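Local coordinates for type VI secretion system-associated protein TagF (Pseudomonas aeruginosa PAO1, PDB 2QNU) that is associated with the bacterial type VI secretion system, probably as an accessory or regulatory factor, and is seen here as a two-fold symmetric pair, at the interface of chains A and B. Residues are numbered along the deposited sequence; one frame, centred on the assembly and turned at random. Chains: chain A/B, Uncharacterized protein PA0076.

Contact 1: the interface of chains A and B. Residues chain A 153-154, 156-157; chain B 209, 215-216.
The backbone of A:Ser154 takes up a left-handed conformation (phi 46°, psi 49°), and its N gives a hydrogen bond of 3.0 Å to the carbonyl O of B:Glu216. A:Ser154 lies in the turn of a beta-hairpin of this TagF-family protein, between strands 150-153 and 157-160. Its side chain returns a bond to the same residue of chain B. The hydroxyl OG of A:Ser154 accepts from the backbone N of B:Glu216 at 3.2 Å. OG can do this because it sits beside its own backbone N (chi1 -63°), so hydroxyl and amide both face the B:Gly215-B:Glu216 segment. Next to this pair, CG2 of A:Ile153 packs on CA of B:Gly215 at 3.7 Å. B:Arg209, from helix 209-212, reaches over the turn with a chain bent at chi2 and chi3. One guanidinium face takes CB of A:Ser154, toward the rim. At the guanidinium edge, NH2 of B:Arg209 donates to the amide oxygen OD1 of A:Asn156, a short bond of 2.5 Å. OD1 lies in the guanidinium plane, but the amide and guanidinium planes are turned well apart. CB of A:Leu157 meets the same edge, 3.6 Å from NH2 of B:Arg209.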
loop_
_atom_site.group_PDB
_atom_site.type_symbol
_atom_site.label_atom_id
_atom_site.label_comp_id
_atom_site.label_asym_id
_atom_site.label_seq_id
_atom_site.Cartn_x
_atom_site.Cartn_y
_atom_site.Cartn_z
ATOM N N ILE A 153 -5.592 11.238 -11.873
ATOM C CA ILE A 153 -5.216 12.241 -12.856
ATOM C C ILE A 153 -4.850 11.589 -14.153
ATOM O O ILE A 153 -3.956 10.744 -14.204
ATOM C CB ILE A 153 -4.040 13.105 -12.304
ATOM C CG1 ILE A 153 -4.464 13.713 -10.966
ATOM C CG2 ILE A 153 -3.667 14.199 -13.296
ATOM C CD1 ILE A 153 -3.466 14.671 -10.347
ATOM N N SER A 154 -5.591 11.999 -15.179
ATOM C CA SER A 154 -5.475 11.555 -16.582
ATOM C C SER A 154 -5.346 10.056 -16.721
ATOM O O SER A 154 -4.439 9.543 -17.396
ATOM C CB SER A 154 -4.303 12.239 -17.279
ATOM O OG SER A 154 -4.515 13.637 -17.341
ATOM N N ASN A 156 -4.071 7.655 -15.224
ATOM C CA ASN A 156 -2.975 6.792 -14.713
ATOM C C ASN A 156 -2.059 7.291 -13.591
ATOM O O ASN A 156 -1.028 6.692 -13.318
ATOM C CB ASN A 156 -2.122 6.287 -15.878
ATOM C CG ASN A 156 -1.528 7.382 -16.683
ATOM O OD1 ASN A 156 -1.637 8.553 -16.315
ATOM N ND2 ASN A 156 -0.929 7.025 -17.837
ATOM N N LEU A 157 -2.428 8.392 -12.960
ATOM C CA LEU A 157 -1.656 8.885 -11.829
ATOM C C LEU A 157 -2.549 9.001 -10.654
ATOM O O LEU A 157 -3.614 9.631 -10.764
ATOM C CB LEU A 157 -1.115 10.249 -12.172
ATOM C CG LEU A 157 -0.638 11.192 -11.059
ATOM C CD1 LEU A 157 0.462 10.585 -10.170
ATOM C CD2 LEU A 157 -0.211 12.599 -11.707
ATOM N N ARG B 209 3.577 16.293 -16.527
ATOM C CA ARG B 209 2.872 16.553 -15.284
ATOM C C ARG B 209 3.871 16.875 -14.174
ATOM O O ARG B 209 3.545 17.638 -13.277
ATOM C CB ARG B 209 1.940 15.360 -14.861
ATOM C CG ARG B 209 0.638 15.317 -15.724
ATOM C CD ARG B 209 0.383 14.142 -16.741
ATOM N NE ARG B 209 -0.087 12.976 -16.044
ATOM C CZ ARG B 209 -0.584 11.829 -16.542
ATOM N NH1 ARG B 209 -0.840 11.584 -17.834
ATOM N NH2 ARG B 209 -0.856 10.889 -15.657
ATOM N N GLY B 215 -3.528 18.257 -15.423
ATOM C CA GLY B 215 -4.160 16.973 -15.712
ATOM C C GLY B 215 -5.654 17.039 -15.603
ATOM O O GLY B 215 -6.235 18.040 -15.120
ATOM N N GLU B 216 -6.295 15.976 -16.079
ATOM C CA GLU B 216 -7.722 15.761 -15.873
ATOM C C GLU B 216 -7.908 15.091 -14.499
ATOM O O GLU B 216 -7.693 13.918 -14.381
ATOM C CB GLU B 216 -8.276 14.847 -16.978
ATOM C CG GLU B 216 -7.807 15.241 -18.364
ATOM C CD GLU B 216 -8.445 16.544 -18.785
ATOM O OE1 GLU B 216 -9.477 16.888 -18.138
ATOM O OE2 GLU B 216 -7.964 17.207 -19.758
#

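Contact 2: the interface of chains A and B. Residues chain A 102, 106, 169, 173; chain B 169, 172-173.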
loop_
_atom_site.group_PDB
_atom_site.type_symbol
_atom_site.label_atom_id
_atom_site.label_comp_id
_atom_site.label_asym_id
_atom_site.label_seq_id
_atom_site.Cartn_x
_atom_site.Cartn_y
_atom_site.Cartn_z
ATOM N N GLY A 102 -6.120 0.770 5.903
ATOM C CA GLY A 102 -4.729 0.860 6.331
ATOM C C GLY A 102 -4.439 1.007 7.806
ATOM O O GLY A 102 -3.673 0.208 8.366
ATOM N N GLY A 106 -3.380 -1.876 10.301
ATOM C CA GLY A 106 -2.186 -1.481 11.042
ATOM C C GLY A 106 -2.478 -0.780 12.327
ATOM O O GLY A 106 -1.623 -0.138 12.827
ATOM N N LEU A 169 3.107 7.399 4.582
ATOM C CA LEU A 169 3.007 6.028 5.022
ATOM C C LEU A 169 1.549 5.592 5.044
ATOM O O LEU A 169 1.207 4.550 4.513
ATOM C CB LEU A 169 3.626 5.857 6.391
ATOM C CG LEU A 169 3.965 4.410 6.830
ATOM C CD1 LEU A 169 5.084 3.806 5.967
ATOM C CD2 LEU A 169 4.437 4.440 8.244
ATOM N N ALA A 173 -0.187 2.529 2.756
ATOM C CA ALA A 173 -0.909 1.428 3.425
ATOM C C ALA A 173 -2.393 1.370 3.023
ATOM O O ALA A 173 -2.951 0.311 2.886
ATOM C CB ALA A 173 -0.792 1.527 4.906
ATOM N N LEU B 169 1.381 -2.596 9.439
ATOM C CA LEU B 169 1.418 -1.309 8.751
ATOM C C LEU B 169 2.606 -1.240 7.813
ATOM O O LEU B 169 2.473 -0.818 6.660
ATOM C CB LEU B 169 1.427 -0.132 9.766
ATOM C CG LEU B 169 1.139 1.255 9.148
ATOM C CD1 LEU B 169 -0.311 1.492 8.755
ATOM C CD2 LEU B 169 1.573 2.293 10.113
ATOM N N LEU B 172 1.930 -3.430 4.684
ATOM C CA LEU B 172 0.994 -2.834 3.738
ATOM C C LEU B 172 1.669 -1.751 2.929
ATOM O O LEU B 172 1.538 -1.699 1.711
ATOM C CB LEU B 172 -0.235 -2.318 4.460
ATOM C CG LEU B 172 -1.423 -3.269 4.492
ATOM C CD1 LEU B 172 -1.023 -4.511 5.282
ATOM C CD2 LEU B 172 -2.520 -2.622 5.172
ATOM N N ALA B 173 2.392 -0.851 3.604
ATOM C CA ALA B 173 3.139 0.205 2.893
ATOM C C ALA B 173 4.194 -0.325 1.871
ATOM O O ALA B 173 4.262 0.190 0.774
ATOM C CB ALA B 173 3.806 1.147 3.933
#
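Leucine and alanine side chains of helix 165-177 meet their counterparts from the other chain in a helix-against-helix apolar contact. A:Leu169 and B:Leu169 face each other through one methyl each. CD2 of A:Leu169 lies 4.0 Å from CD2 of B:Leu169, and the two side chains cross obliquely. The other methyl of each leucine reaches an alanine of the opposite helix. CD1 of A:Leu169 lies 3.6 Å from CB of B:Ala173, and CD1 of B:Leu169 lies 3.9 Å from CB of A:Ala173. In both leucines CG points away from the backbone N (chi1 -163° in A:Leu169 and -167° in B:Leu169). The similar torsions give both chains nearly the same branch placement, as expected for a two-fold pair. The small alanines probably help the helices approach. CB of A:Ala173 also touches CB of B:Leu172, at 3.9 Å.

Other contacts set a side chain against backbone. CD2 of B:Leu172 packs near the carbonyl O of A:Ala173, 3.7 Å away. CD1 of B:Leu169 comes within 3.6 Å of the carbonyl O of A:Gly102. CB of B:Leu169 rests 4.1 Å from CA of A:Gly106. Neither glycine has a side chain to hold B:Leu169 off the backbone.

In the fold, A:Gly102 belongs to the short helix 101-105, and A:Gly106 follows directly after it. This segment flanks helix 165-177, so B:Leu169 packs against two parts of chain A.

Contact 3: the interface of chains A and B. Residues chain A 172, 175; chain B 176, 197.
CB of A:Leu172 meets CB of B:Ala176 at 3.8 Å, forming the apolar centre of this helix-to-helix packing. Both residues belong to helix 165-177 of their own chain. CG of A:Leu172 also lies near the alanine methyl. The imidazole of A:His175 borders the same methyl, with its CD2 4.0 Å from CB of B:Ala176. CG of A:His175 is anti to the backbone N (chi1 177°), which carries the ring away from its own helix and toward B:Arg197 on strand 194-199.

Outward from the methyl, the ring meets a guanidinium face. NE2 of A:His175 stands over the centre of that face, 3.4 Å from CZ of B:Arg197. The two planes are 36° apart, and the side chains cross at about a right angle. The arginine chain is extended from CG to NE, and its CD lies above the rim of the imidazole. A guanidinium this near may disfavour protonation of the histidine.

The rotation of the guanidinium is set within chain B. It grips the carbonyl O of B:Ala176 side-on with two nitrogens, so the residue that meets A:Leu172 also positions the arginine. NE of B:Arg197 donates to O of B:Ala176 at 3.0 Å, in the carbonyl plane, while NH2 approaches the same oxygen tilted 32° from that plane.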
loop_
_atom_site.group_PDB
_atom_site.type_symbol
_atom_site.label_atom_id
_atom_site.label_comp_id
_atom_site.label_asym_id
_atom_site.label_seq_id
_atom_site.Cartn_x
_atom_site.Cartn_y
_atom_site.Cartn_z
ATOM N N LEU A 172 0.185 5.068 1.484
ATOM C CA LEU A 172 0.645 3.813 0.862
ATOM C C LEU A 172 -0.120 2.594 1.441
ATOM O O LEU A 172 -0.664 1.767 0.674
ATOM C CB LEU A 172 2.123 3.584 1.006
ATOM C CG LEU A 172 3.035 4.111 -0.102
ATOM C CD1 LEU A 172 2.802 5.517 -0.344
ATOM C CD2 LEU A 172 4.501 3.908 0.328
ATOM N N HIS A 175 -3.570 2.425 0.208
ATOM C CA HIS A 175 -3.587 1.948 -1.145
ATOM C C HIS A 175 -3.435 0.400 -1.238
ATOM O O HIS A 175 -4.025 -0.255 -2.115
ATOM C CB HIS A 175 -2.570 2.661 -2.038
ATOM C CG HIS A 175 -2.519 2.125 -3.435
ATOM N ND1 HIS A 175 -3.407 2.503 -4.418
ATOM C CD2 HIS A 175 -1.673 1.239 -4.014
ATOM C CE1 HIS A 175 -3.132 1.858 -5.540
ATOM N NE2 HIS A 175 -2.050 1.120 -5.338
ATOM N N ALA B 176 2.456 -1.439 -1.315
ATOM C CA ALA B 176 2.040 -0.406 -2.245
ATOM C C ALA B 176 3.161 0.048 -3.172
ATOM O O ALA B 176 2.903 0.649 -4.267
ATOM C CB ALA B 176 1.383 0.787 -1.508
ATOM N N ARG B 197 1.870 8.467 -7.536
ATOM C CA ARG B 197 2.194 7.043 -7.798
ATOM C C ARG B 197 1.845 6.660 -9.210
ATOM O O ARG B 197 0.722 6.929 -9.644
ATOM C CB ARG B 197 1.349 6.153 -6.896
ATOM C CG ARG B 197 1.604 4.658 -7.060
ATOM C CD ARG B 197 0.696 3.834 -6.126
ATOM N NE ARG B 197 1.110 2.403 -5.982
ATOM C CZ ARG B 197 0.951 1.531 -6.972
ATOM N NH1 ARG B 197 0.398 1.924 -8.114
ATOM N NH2 ARG B 197 1.323 0.266 -6.853
#

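Contacts 2 and 3 are neighbours, with C-alpha centres about 9 Å apart. Both use helix 165-177 from each chain and probably belong to one helix-pair surface, with flanking residues added. Contact 1 lies about 16 Å from contact 3 and about 24 Å from contact 2, again between C-alpha centres. There the hairpin of strands 150-153 and 157-160 of chain A extends to the C-terminal part of chain B. The order 2, 3, 1 runs from apolar packing to mainly polar bonding. Two-fold symmetry repeats each contact with the chains exchanged. The hairpin reach suggests a specific dimer, but the structure alone does not show that it forms in the cell.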